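Local coordinates for NO-binding heme-dependent sensor protein (PDB 4U9B) that senses nitric oxide as an H-NOX gas sensor, binding the gas at the iron of a heme b held within its fold, at residues A[5-9]-A[46-51]; A[70-74]-A[148-152]; A[127-133]-A[171-177]. All blocks are in the same frame, centred on the assembly; numbering follows the deposited sequence.

Interaction 1: A[5-9]-A[46-51]. With HEM (protoporphyrin IX containing Fe), chain B.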
loop_
_atom_site.group_PDB
_atom_site.type_symbol
_atom_site.label_atom_id
_atom_site.label_comp_id
_atom_site.label_asym_id
_atom_site.label_seq_id
_atom_site.Cartn_x
_atom_site.Cartn_y
_atom_site.Cartn_z
ATOM N N ILE A 5 7.643 2.990 4.446
ATOM C CA ILE A 5 6.569 2.020 4.615
ATOM C C ILE A 5 6.562 1.509 6.051
ATOM O O ILE A 5 5.507 1.407 6.677
ATOM C CB ILE A 5 6.715 0.838 3.638
ATOM C CG1 ILE A 5 6.813 1.345 2.192
ATOM C CG2 ILE A 5 5.551 -0.135 3.797
ATOM C CD1 ILE A 5 5.615 2.157 1.718
ATOM N N PHE A 6 7.747 1.203 6.571
ATOM C CA PHE A 6 7.890 0.786 7.959
ATOM C C PHE A 6 7.500 1.903 8.920
ATOM O O PHE A 6 6.922 1.646 9.970
ATOM C CB PHE A 6 9.326 0.344 8.247
ATOM C CG PHE A 6 9.718 -0.930 7.567
ATOM C CD1 PHE A 6 9.505 -2.153 8.184
ATOM C CD2 PHE A 6 10.302 -0.910 6.315
ATOM C CE1 PHE A 6 9.872 -3.328 7.563
ATOM C CE2 PHE A 6 10.666 -2.082 5.686
ATOM C CZ PHE A 6 10.451 -3.294 6.311
ATOM N N ASN A 7 7.824 3.143 8.566
ATOM C CA ASN A 7 7.487 4.274 9.423
ATOM C C ASN A 7 5.979 4.426 9.572
ATOM O O ASN A 7 5.485 4.686 10.669
ATOM C CB ASN A 7 8.084 5.576 8.877
ATOM C CG ASN A 7 9.599 5.608 8.955
ATOM O OD1 ASN A 7 10.216 4.908 9.767
ATOM N ND2 ASN A 7 10.210 6.429 8.110
ATOM N N VAL A 8 5.246 4.270 8.474
ATOM C CA VAL A 8 3.796 4.380 8.535
ATOM C C VAL A 8 3.227 3.176 9.285
ATOM O O VAL A 8 2.255 3.307 10.025
ATOM C CB VAL A 8 3.167 4.484 7.129
ATOM C CG1 VAL A 8 1.655 4.578 7.227
ATOM C CG2 VAL A 8 3.710 5.704 6.396
ATOM N N LEU A 9 3.842 2.009 9.106
ATOM C CA LEU A 9 3.423 0.821 9.842
ATOM C C LEU A 9 3.611 1.060 11.335
ATOM O O LEU A 9 2.757 0.687 12.137
ATOM C CB LEU A 9 4.205 -0.419 9.394
ATOM C CG LEU A 9 3.824 -1.738 10.079
ATOM C CD1 LEU A 9 2.393 -2.129 9.754
ATOM C CD2 LEU A 9 4.774 -2.857 9.683
ATOM N N GLU A 46 11.043 -8.395 6.628
ATOM C CA GLU A 46 10.849 -7.772 7.929
ATOM C C GLU A 46 9.422 -7.250 8.039
ATOM O O GLU A 46 8.753 -7.473 9.044
ATOM C CB GLU A 46 11.861 -6.645 8.161
ATOM C CG GLU A 46 13.285 -7.147 8.366
ATOM C CD GLU A 46 14.294 -6.033 8.593
ATOM O OE1 GLU A 46 13.930 -4.995 9.185
ATOM O OE2 GLU A 46 15.457 -6.200 8.174
ATOM N N LEU A 47 8.955 -6.573 6.994
ATOM C CA LEU A 47 7.596 -6.044 6.977
ATOM C C LEU A 47 6.584 -7.182 7.082
ATOM O O LEU A 47 5.688 -7.152 7.925
ATOM C CB LEU A 47 7.345 -5.230 5.704
ATOM C CG LEU A 47 6.025 -4.456 5.654
ATOM C CD1 LEU A 47 6.154 -3.118 6.367
ATOM C CD2 LEU A 47 5.574 -4.258 4.216
ATOM N N PHE A 48 6.741 -8.193 6.232
ATOM C CA PHE A 48 5.810 -9.316 6.206
ATOM C C PHE A 48 5.801 -10.075 7.534
ATOM O O PHE A 48 4.740 -10.472 8.016
ATOM C CB PHE A 48 6.153 -10.273 5.060
ATOM C CG PHE A 48 5.714 -9.790 3.704
ATOM C CD1 PHE A 48 4.373 -9.561 3.435
ATOM C CD2 PHE A 48 6.637 -9.594 2.691
ATOM C CE1 PHE A 48 3.964 -9.128 2.185
ATOM C CE2 PHE A 48 6.234 -9.158 1.438
ATOM C CZ PHE A 48 4.896 -8.927 1.187
ATOM N N SER A 49 6.976 -10.269 8.128
ATOM C CA SER A 49 7.070 -10.977 9.400
ATOM C C SER A 49 6.313 -10.228 10.487
ATOM O O SER A 49 5.594 -10.830 11.282
ATOM C CB SER A 49 8.529 -11.167 9.816
ATOM O OG SER A 49 9.148 -12.156 9.021
ATOM N N ILE A 50 6.481 -8.911 10.516
ATOM C CA ILE A 50 5.782 -8.083 11.487
ATOM C C ILE A 50 4.275 -8.190 11.294
ATOM O O ILE A 50 3.539 -8.431 12.250
ATOM C CB ILE A 50 6.215 -6.607 11.388
ATOM C CG1 ILE A 50 7.660 -6.452 11.871
ATOM C CG2 ILE A 50 5.297 -5.711 12.225
ATOM C CD1 ILE A 50 8.291 -5.130 11.506
ATOM N N VAL A 51 3.817 -8.010 10.057
ATOM C CA VAL A 51 2.387 -8.028 9.776
ATOM C C VAL A 51 1.811 -9.432 9.978
ATOM O O VAL A 51 0.666 -9.572 10.399
ATOM C CB VAL A 51 2.087 -7.524 8.346
ATOM C CG1 VAL A 51 0.595 -7.512 8.073
ATOM C CG2 VAL A 51 2.623 -6.112 8.165
HETATM C CHA HEM B . 4.802 0.928 -2.668
HETATM C CHB HEM B . 0.444 0.841 -4.771
HETATM C CHC HEM B . -0.017 5.600 -4.116
HETATM C CHD HEM B . 4.730 5.813 -3.147
HETATM C C1A HEM B . 3.584 0.487 -3.122
HETATM C C2A HEM B . 3.030 -0.840 -2.946
HETATM C C3A HEM B . 1.825 -0.853 -3.527
HETATM C C4A HEM B . 1.576 0.455 -4.089
HETATM C CMA HEM B . 0.846 -2.037 -3.601
HETATM C CAA HEM B . 3.706 -2.026 -2.219
HETATM C CBA HEM B . 4.899 -2.553 -3.020
HETATM C CGA HEM B . 4.514 -3.597 -4.045
HETATM O O1A HEM B . 5.433 -4.114 -4.739
HETATM O O2A HEM B . 3.307 -3.928 -4.187
HETATM C C1B HEM B . -0.094 2.104 -4.731
HETATM C C2B HEM B . -1.452 2.458 -5.078
HETATM C C3B HEM B . -1.583 3.787 -4.910
HETATM C C4B HEM B . -0.310 4.293 -4.428
HETATM C CMB HEM B . -2.477 1.413 -5.576
HETATM C CAB HEM B . -2.810 4.707 -5.114
HETATM C CBB HEM B . -4.072 4.266 -5.147
HETATM C C1C HEM B . 1.236 6.084 -3.799
HETATM C C2C HEM B . 1.563 7.467 -3.538
HETATM C C3C HEM B . 2.873 7.558 -3.278
HETATM C C4C HEM B . 3.426 6.211 -3.356
HETATM C CMC HEM B . 0.546 8.628 -3.571
HETATM C CAC HEM B . 3.586 8.893 -2.942
HETATM C CBC HEM B . 4.917 9.034 -2.930
HETATM C C1D HEM B . 5.151 4.540 -2.834
HETATM C C2D HEM B . 6.421 4.233 -2.219
HETATM C C3D HEM B . 6.444 2.714 -2.069
HETATM C C4D HEM B . 5.190 2.247 -2.611
HETATM C CMD HEM B . 7.518 5.226 -1.789
HETATM C CAD HEM B . 7.564 1.851 -1.465
HETATM C CBD HEM B . 8.554 1.435 -2.550
HETATM C CGD HEM B . 9.628 0.586 -1.923
HETATM O O1D HEM B . 9.372 0.037 -0.823
HETATM O O2D HEM B . 10.733 0.454 -2.515
HETATM N NA HEM B . 2.665 1.255 -3.819
HETATM N NB HEM B . 0.573 3.240 -4.337
HETATM N NC HEM B . 2.398 5.346 -3.680
HETATM N ND HEM B . 4.457 3.349 -3.049
HETATM FE FE HEM B . 2.596 3.299 -3.914
#

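Interaction 2: A[70-74]-A[148-152]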
loop_
_atom_site.group_PDB
_atom_site.type_symbol
_atom_site.label_atom_id
_atom_site.label_comp_id
_atom_site.label_asym_id
_atom_site.label_seq_id
_atom_site.Cartn_x
_atom_site.Cartn_y
_atom_site.Cartn_z
ATOM N N GLY A 70 -2.948 -0.894 4.046
ATOM C CA GLY A 70 -2.968 -0.184 2.778
ATOM C C GLY A 70 -3.812 1.076 2.825
ATOM O O GLY A 70 -3.415 2.123 2.307
ATOM N N GLN A 71 -4.981 0.983 3.449
ATOM C CA GLN A 71 -5.866 2.135 3.555
ATOM C C GLN A 71 -5.259 3.194 4.463
ATOM O O GLN A 71 -5.324 4.389 4.168
ATOM C CB GLN A 71 -7.239 1.713 4.072
ATOM C CG GLN A 71 -8.244 2.847 4.100
ATOM C CD GLN A 71 -9.682 2.368 4.015
ATOM O OE1 GLN A 71 -9.975 1.190 4.220
ATOM N NE2 GLN A 71 -10.589 3.286 3.705
ATOM N N PHE A 72 -4.667 2.747 5.565
ATOM C CA PHE A 72 -3.968 3.637 6.482
ATOM C C PHE A 72 -2.792 4.294 5.767
ATOM O O PHE A 72 -2.495 5.471 5.981
ATOM C CB PHE A 72 -3.485 2.852 7.712
ATOM C CG PHE A 72 -2.873 3.708 8.792
ATOM C CD1 PHE A 72 -1.521 4.020 8.768
ATOM C CD2 PHE A 72 -3.644 4.178 9.844
ATOM C CE1 PHE A 72 -0.955 4.799 9.764
ATOM C CE2 PHE A 72 -3.084 4.956 10.844
ATOM C CZ PHE A 72 -1.735 5.266 10.804
ATOM N N LEU A 73 -2.147 3.526 4.895
ATOM C CA LEU A 73 -0.903 3.941 4.255
ATOM C C LEU A 73 -1.074 5.108 3.287
ATOM O O LEU A 73 -0.128 5.866 3.063
ATOM C CB LEU A 73 -0.276 2.751 3.520
ATOM C CG LEU A 73 1.007 2.994 2.718
ATOM C CD1 LEU A 73 2.136 3.504 3.607
ATOM C CD2 LEU A 73 1.426 1.717 2.004
ATOM N N PHE A 74 -2.258 5.268 2.701
ATOM C CA PHE A 74 -2.418 6.333 1.723
ATOM C C PHE A 74 -2.187 7.699 2.357
ATOM O O PHE A 74 -1.459 8.524 1.811
ATOM C CB PHE A 74 -3.794 6.322 1.065
ATOM C CG PHE A 74 -3.937 7.381 0.020
ATOM C CD1 PHE A 74 -3.536 7.142 -1.281
ATOM C CD2 PHE A 74 -4.416 8.640 0.350
ATOM C CE1 PHE A 74 -3.637 8.125 -2.241
ATOM C CE2 PHE A 74 -4.520 9.627 -0.609
ATOM C CZ PHE A 74 -4.131 9.369 -1.904
ATOM N N GLY A 148 -8.155 4.127 0.394
ATOM C CA GLY A 148 -7.602 5.276 1.085
ATOM C C GLY A 148 -7.642 6.511 0.205
ATOM O O GLY A 148 -8.005 7.598 0.655
ATOM N N ALA A 149 -7.264 6.336 -1.057
ATOM C CA ALA A 149 -7.278 7.428 -2.022
ATOM C C ALA A 149 -8.706 7.895 -2.275
ATOM O O ALA A 149 -8.955 9.081 -2.468
ATOM C CB ALA A 149 -6.625 6.995 -3.323
ATOM N N ALA A 150 -9.641 6.951 -2.273
ATOM C CA ALA A 150 -11.048 7.275 -2.463
ATOM C C ALA A 150 -11.552 8.153 -1.317
ATOM O O ALA A 150 -12.202 9.175 -1.547
ATOM C CB ALA A 150 -11.867 6.005 -2.574
ATOM N N GLN A 151 -11.239 7.757 -0.085
ATOM C CA GLN A 151 -11.591 8.542 1.099
ATOM C C GLN A 151 -11.056 9.966 1.002
ATOM O O GLN A 151 -11.773 10.932 1.274
ATOM C CB GLN A 151 -11.043 7.878 2.363
ATOM C CG GLN A 151 -11.981 6.865 3.002
ATOM C CD GLN A 151 -13.127 7.513 3.762
ATOM O OE1 GLN A 151 -13.144 8.727 3.971
ATOM N NE2 GLN A 151 -14.092 6.701 4.181
ATOM N N HIS A 152 -9.789 10.077 0.620
ATOM C CA HIS A 152 -9.123 11.364 0.452
ATOM C C HIS A 152 -9.920 12.308 -0.448
ATOM O O HIS A 152 -10.070 13.490 -0.141
ATOM C CB HIS A 152 -7.725 11.143 -0.126
ATOM C CG HIS A 152 -6.957 12.404 -0.368
ATOM N ND1 HIS A 152 -6.297 13.080 0.636
ATOM C CD2 HIS A 152 -6.733 13.106 -1.503
ATOM C CE1 HIS A 152 -5.705 14.146 0.130
ATOM N NE2 HIS A 152 -5.954 14.185 -1.167
#

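Interaction 3: A[127-133]-A[171-177]. With ZN (zinc ion), chain D; HEM (protoporphyrin IX containing Fe), chain B.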
loop_
_atom_site.group_PDB
_atom_site.type_symbol
_atom_site.label_atom_id
_atom_site.label_comp_id
_atom_site.label_asym_id
_atom_site.label_seq_id
_atom_site.Cartn_x
_atom_site.Cartn_y
_atom_site.Cartn_z
ATOM N N GLN A 127 -15.708 2.743 -15.407
ATOM C CA GLN A 127 -15.005 1.872 -14.476
ATOM C C GLN A 127 -13.524 1.940 -14.819
ATOM O O GLN A 127 -13.162 2.223 -15.961
ATOM C CB GLN A 127 -15.517 0.431 -14.549
ATOM C CG GLN A 127 -16.969 0.263 -14.125
ATOM C CD GLN A 127 -17.436 -1.183 -14.189
ATOM O OE1 GLN A 127 -16.877 -1.997 -14.924
ATOM N NE2 GLN A 127 -18.467 -1.506 -13.418
ATOM N N ILE A 128 -12.673 1.700 -13.825
ATOM C CA ILE A 128 -11.232 1.662 -14.031
ATOM C C ILE A 128 -10.736 0.232 -13.885
ATOM O O ILE A 128 -10.986 -0.406 -12.869
ATOM C CB ILE A 128 -10.490 2.565 -13.024
ATOM C CG1 ILE A 128 -10.979 4.011 -13.135
ATOM C CG2 ILE A 128 -8.978 2.499 -13.251
ATOM C CD1 ILE A 128 -10.570 4.888 -11.963
ATOM N N ALA A 129 -10.041 -0.265 -14.905
ATOM C CA ALA A 129 -9.417 -1.582 -14.853
ATOM C C ALA A 129 -7.946 -1.434 -14.491
ATOM O O ALA A 129 -7.149 -0.936 -15.286
ATOM C CB ALA A 129 -9.566 -2.299 -16.180
ATOM N N LEU A 130 -7.596 -1.869 -13.285
ATOM C CA LEU A 130 -6.247 -1.700 -12.768
ATOM C C LEU A 130 -5.527 -3.039 -12.667
ATOM O O LEU A 130 -5.890 -3.890 -11.857
ATOM C CB LEU A 130 -6.294 -1.018 -11.400
ATOM C CG LEU A 130 -5.005 -0.332 -10.942
ATOM C CD1 LEU A 130 -4.621 0.810 -11.878
ATOM C CD2 LEU A 130 -5.160 0.183 -9.524
ATOM N N ARG A 131 -4.510 -3.220 -13.507
ATOM C CA ARG A 131 -3.693 -4.424 -13.465
ATOM C C ARG A 131 -2.588 -4.245 -12.437
ATOM O O ARG A 131 -1.924 -3.211 -12.413
ATOM C CB ARG A 131 -3.092 -4.729 -14.838
ATOM C CG ARG A 131 -2.278 -6.016 -14.884
ATOM C CD ARG A 131 -1.443 -6.107 -16.153
ATOM N NE ARG A 131 -0.697 -7.363 -16.234
ATOM C CZ ARG A 131 0.523 -7.561 -15.739
ATOM N NH1 ARG A 131 1.171 -6.584 -15.112
ATOM N NH2 ARG A 131 1.103 -8.747 -15.872
ATOM N N TYR A 132 -2.400 -5.256 -11.594
ATOM C CA TYR A 132 -1.354 -5.248 -10.582
ATOM C C TYR A 132 -0.471 -6.482 -10.725
ATOM O O TYR A 132 -0.967 -7.596 -10.879
ATOM C CB TYR A 132 -1.961 -5.196 -9.178
ATOM C CG TYR A 132 -0.952 -5.387 -8.068
ATOM C CD1 TYR A 132 -0.621 -6.657 -7.614
ATOM C CD2 TYR A 132 -0.333 -4.297 -7.472
ATOM C CE1 TYR A 132 0.301 -6.835 -6.607
ATOM C CE2 TYR A 132 0.593 -4.467 -6.458
ATOM C CZ TYR A 132 0.906 -5.739 -6.031
ATOM O OH TYR A 132 1.827 -5.920 -5.020
ATOM N N SER A 133 0.839 -6.269 -10.676
ATOM C CA SER A 133 1.805 -7.363 -10.663
ATOM C C SER A 133 2.995 -6.974 -9.796
ATOM O O SER A 133 3.487 -5.852 -9.894
ATOM C CB SER A 133 2.271 -7.689 -12.082
ATOM O OG SER A 133 2.968 -8.916 -12.112
ATOM N N HIS A 171 -0.917 -12.088 -12.324
ATOM C CA HIS A 171 -1.291 -10.699 -12.097
ATOM C C HIS A 171 -2.634 -10.643 -11.390
ATOM O O HIS A 171 -3.357 -11.641 -11.334
ATOM C CB HIS A 171 -1.373 -9.930 -13.419
ATOM C CG HIS A 171 -2.537 -10.329 -14.272
ATOM N ND1 HIS A 171 -2.507 -11.429 -15.101
ATOM C CD2 HIS A 171 -3.768 -9.783 -14.415
ATOM C CE1 HIS A 171 -3.668 -11.540 -15.723
ATOM N NE2 HIS A 171 -4.451 -10.555 -15.322
ATOM N N CYS A 172 -2.959 -9.472 -10.852
ATOM C CA CYS A 172 -4.289 -9.204 -10.323
ATOM C C CYS A 172 -4.984 -8.187 -11.208
ATOM O O CYS A 172 -4.337 -7.344 -11.829
ATOM C CB CYS A 172 -4.227 -8.673 -8.893
ATOM S SG CYS A 172 -3.304 -9.703 -7.750
ATOM N N MET A 173 -6.306 -8.277 -11.249
ATOM C CA MET A 173 -7.136 -7.316 -11.956
ATOM C C MET A 173 -8.145 -6.730 -10.984
ATOM O O MET A 173 -9.029 -7.432 -10.492
ATOM C CB MET A 173 -7.848 -7.976 -13.137
ATOM C CG MET A 173 -8.608 -7.003 -14.023
ATOM S SD MET A 173 -7.574 -5.662 -14.660
ATOM C CE MET A 173 -6.275 -6.594 -15.463
ATOM N N LEU A 174 -7.979 -5.446 -10.688
ATOM C CA LEU A 174 -8.875 -4.732 -9.794
ATOM C C LEU A 174 -9.760 -3.796 -10.603
ATOM O O LEU A 174 -9.283 -2.809 -11.164
ATOM C CB LEU A 174 -8.087 -3.945 -8.743
ATOM C CG LEU A 174 -7.479 -4.762 -7.594
ATOM C CD1 LEU A 174 -6.394 -5.702 -8.088
ATOM C CD2 LEU A 174 -6.928 -3.842 -6.517
ATOM N N ILE A 175 -11.044 -4.124 -10.674
ATOM C CA ILE A 175 -12.011 -3.281 -11.363
ATOM C C ILE A 175 -12.628 -2.328 -10.355
ATOM O O ILE A 175 -13.275 -2.753 -9.397
ATOM C CB ILE A 175 -13.118 -4.108 -12.047
ATOM C CG1 ILE A 175 -12.506 -5.161 -12.975
ATOM C CG2 ILE A 175 -14.075 -3.195 -12.811
ATOM C CD1 ILE A 175 -11.561 -4.605 -14.028
ATOM N N ILE A 176 -12.414 -1.039 -10.580
ATOM C CA ILE A 176 -12.904 -0.001 -9.687
ATOM C C ILE A 176 -14.123 0.686 -10.292
ATOM O O ILE A 176 -14.057 1.227 -11.399
ATOM C CB ILE A 176 -11.814 1.051 -9.404
ATOM C CG1 ILE A 176 -10.515 0.374 -8.952
ATOM C CG2 ILE A 176 -12.285 2.042 -8.344
ATOM C CD1 ILE A 176 -9.287 1.219 -9.180
ATOM N N GLU A 177 -15.233 0.648 -9.562
ATOM C CA GLU A 177 -16.446 1.350 -9.957
ATOM C C GLU A 177 -16.694 2.521 -9.018
ATOM O O GLU A 177 -16.826 2.339 -7.808
ATOM C CB GLU A 177 -17.647 0.405 -9.950
ATOM C CG GLU A 177 -18.937 1.055 -10.433
ATOM C CD GLU A 177 -20.094 0.080 -10.498
ATOM O OE1 GLU A 177 -20.436 -0.363 -11.614
ATOM O OE2 GLU A 177 -20.664 -0.242 -9.435
HETATM ZN ZN ZN D . -4.694 -10.120 -5.953
HETATM C CHA HEM B . 4.802 0.928 -2.668
HETATM C CHB HEM B . 0.444 0.841 -4.771
HETATM C CHC HEM B . -0.017 5.600 -4.116
HETATM C CHD HEM B . 4.730 5.813 -3.147
HETATM C C1A HEM B . 3.584 0.487 -3.122
HETATM C C2A HEM B . 3.030 -0.840 -2.946
HETATM C C3A HEM B . 1.825 -0.853 -3.527
HETATM C C4A HEM B . 1.576 0.455 -4.089
HETATM C CMA HEM B . 0.846 -2.037 -3.601
HETATM C CAA HEM B . 3.706 -2.026 -2.219
HETATM C CBA HEM B . 4.899 -2.553 -3.020
HETATM C CGA HEM B . 4.514 -3.597 -4.045
HETATM O O1A HEM B . 5.433 -4.114 -4.739
HETATM O O2A HEM B . 3.307 -3.928 -4.187
HETATM C C1B HEM B . -0.094 2.104 -4.731
HETATM C C2B HEM B . -1.452 2.458 -5.078
HETATM C C3B HEM B . -1.583 3.787 -4.910
HETATM C C4B HEM B . -0.310 4.293 -4.428
HETATM C CMB HEM B . -2.477 1.413 -5.576
HETATM C CAB HEM B . -2.810 4.707 -5.114
HETATM C CBB HEM B . -4.072 4.266 -5.147
HETATM C C1C HEM B . 1.236 6.084 -3.799
HETATM C C2C HEM B . 1.563 7.467 -3.538
HETATM C C3C HEM B . 2.873 7.558 -3.278
HETATM C C4C HEM B . 3.426 6.211 -3.356
HETATM C CMC HEM B . 0.546 8.628 -3.571
HETATM C CAC HEM B . 3.586 8.893 -2.942
HETATM C CBC HEM B . 4.917 9.034 -2.930
HETATM C C1D HEM B . 5.151 4.540 -2.834
HETATM C C2D HEM B . 6.421 4.233 -2.219
HETATM C C3D HEM B . 6.444 2.714 -2.069
HETATM C C4D HEM B . 5.190 2.247 -2.611
HETATM C CMD HEM B . 7.518 5.226 -1.789
HETATM C CAD HEM B . 7.564 1.851 -1.465
HETATM C CBD HEM B . 8.554 1.435 -2.550
HETATM C CGD HEM B . 9.628 0.586 -1.923
HETATM O O1D HEM B . 9.372 0.037 -0.823
HETATM O O2D HEM B . 10.733 0.454 -2.515
HETATM N NA HEM B . 2.665 1.255 -3.819
HETATM N NB HEM B . 0.573 3.240 -4.337
HETATM N NC HEM B . 2.398 5.346 -3.680
HETATM N ND HEM B . 4.457 3.349 -3.049
HETATM FE FE HEM B . 2.596 3.299 -3.914
#

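Interaction 1: A[5-9]-A[46-51]
Leu-47 reaches from helix 44-58 into a notch on helix 3-17 framed by Ile-5, Phe-6 and Leu-9. Its CD1 methyl lies over one face of the Phe-6 ring, 4.1 Å from the centroid and displaced toward the rim, a CH-pi contact. The same methyl meets Leu-9 CD2 at 3.6 Å and Ile-5 CG2 at 4.0 Å, so one branch of Leu-47 serves all three neighbours. The Phe-6 ring also leans against the backbone where the second helix passes: its CE1 is 3.4 Å from Leu-47 N, with Glu-46 CB beside it. Leu-9 holds CG anti to its backbone nitrogen (chi1 -179°), which carries CD2 across to Ile-50 CG2 at 3.9 Å, the two side chains running in opposite senses.

Behind this layer, Ile-5 turns its CG1 branch the other way, and its CD1 rests 3.7 Å from HEM CAD of a heme propionate arm. Phe-6 is stacked with Tyr-36, whose hydroxyl is hydrogen-bonded to Glu-46, while Arg-34 makes a salt bridge to the same carboxylate. The axes of segments 5-9 and 46-51 run nearly parallel, 17° apart, with a closest approach of 11.3 Å, a separation filled by Phe-6, Leu-9 and Leu-47. With these side chains meeting through carbon, cohesion is apolar and rests on shape, linking the heme-lining face of helix 3-17 to helix 44-58 of the H-NOX fold.

Interaction 2: A[70-74]-A[148-152]
Phe-74 projects from helix 62-80 onto the last turn of helix 139-152. Its CB sits against the bare backbone of Gly-148, 3.9 Å from Gly-148 CA, and CG comes next to Ala-149 N at 3.6 Å. Beyond CG the ring divides its neighbours: CD2 passes Gly-148 O, CD1 and CE1 run under the Ala-149 methyl, with CE1 3.4 Å from Ala-149 CB, and CE2 on the other side meets His-152 CB at 3.6 Å. At the tip, CZ still touches Ala-149. The ring is spread beneath Ala-149, whose CA stands almost exactly over its centre in a CH-pi contact. With CG anti to the nitrogen of its own residue, chi1 -178° points the ring from helix 62-80 at the backbone of Gly-148 and Ala-149.

Here helices 62-80 and 139-152 of the H-NOX fold meet; the axes of segments 70-74 and 148-152 approach to 8.6 Å and cross at -44°. That closeness depends on Gly-148: a beta carbon there would collide with Phe-74 CB and Gln-71 O. Removing the ring by placing an alanine at Phe-74 would probably leave a gap beneath Ala-149 and deprive the His-152 side chain of its aromatic neighbour.

The imidazole of His-152 is inclined to the Phe-74 ring, the planes 56° apart. Toward solvent, Gln-71 stretches its extended chain over Gly-148 and brings NE2 to 3.9 Å from Gln-151 CG. On the inner side Phe-74 touches Leu-94, and Ala-149, its side chain about 4 Å from the heme, lies against Phe-91, both of helix 91-96.

Interaction 3: A[127-133]-A[171-177]
Ala-129 leaves a shallow hollow on one face of the sheet, and longer side chains of the partner strand fold over it. Ile-175 CD1 lies 3.7 Å from Ala-129 CB, and Met-173, bent at chi2 (56°) and chi3, curls back so that its sulfur also comes near that methyl while CE reaches Arg-131 CB at 3.7 Å. Farther along, extended Arg-131 passes His-171 at about a right angle and lays one face of its guanidinium over His-171 CB. At the far end Gln-127 NE2 donates to Glu-177 OE1 (2.9 Å, 146°), with the donor above the carboxylate plane.

The opposite face is a row of matched bumps, Ile-128 beside Ile-176 and Leu-130 beside Leu-174; Leu-146 of helix 139-152 packs on Leu-130, Leu-174 and Ile-176, while Ile-128 meets Thr-92 and Val-95 of helix 91-96. Tyr-132 and Cys-172 end the row; Cys-172 SG lies obliquely by the ring, 4.1 Å from Tyr-132 CD1. Between the two faces, three hydrogen-bonded antiparallel pairs, each joined by two backbone bonds, lock the register.

Tyr-132 OH donates to propionate atom HEM O2A at 2.6 Å, the acceptor at the ring edge, in its plane; Leu-138 N is also hydrogen-bonded to this hydroxyl. With Ser-134 and Arg-136, also hydrogen-bonded to the heme, Tyr-132 forms the Tyr-x-Ser-x-Arg motif of H-NOX proteins. Cys-172 SG binds zinc at 2.3 Å, completing the site with Cys-139, His-161 and Cys-164. This pair thus ties a propionate anchor to a zinc ligand, consistent with a fixed relation between the heme and zinc sites.

Overall arrangement
From the N terminus, interaction 1 closes the first loop by bringing helix 44-58 back to helix 3-17, and it is complete before interaction 2 opens on the next helix, 62-80. The two touch where Val-8 and Ile-5 pack on Phe-72 and Leu-73. Interaction 2 spans a long excursion through helices and the first two strands to reach helix 139-152. Interaction 3 crosses it: strand 128-133 lies inside that excursion, whereas its partner 172-179 comes after helix 139-152. Interactions 1 and 3, with centres about 25 Å apart, both touch the heme. Together the three tie the N-terminal helices, the central helices and the C-terminal sheet around it.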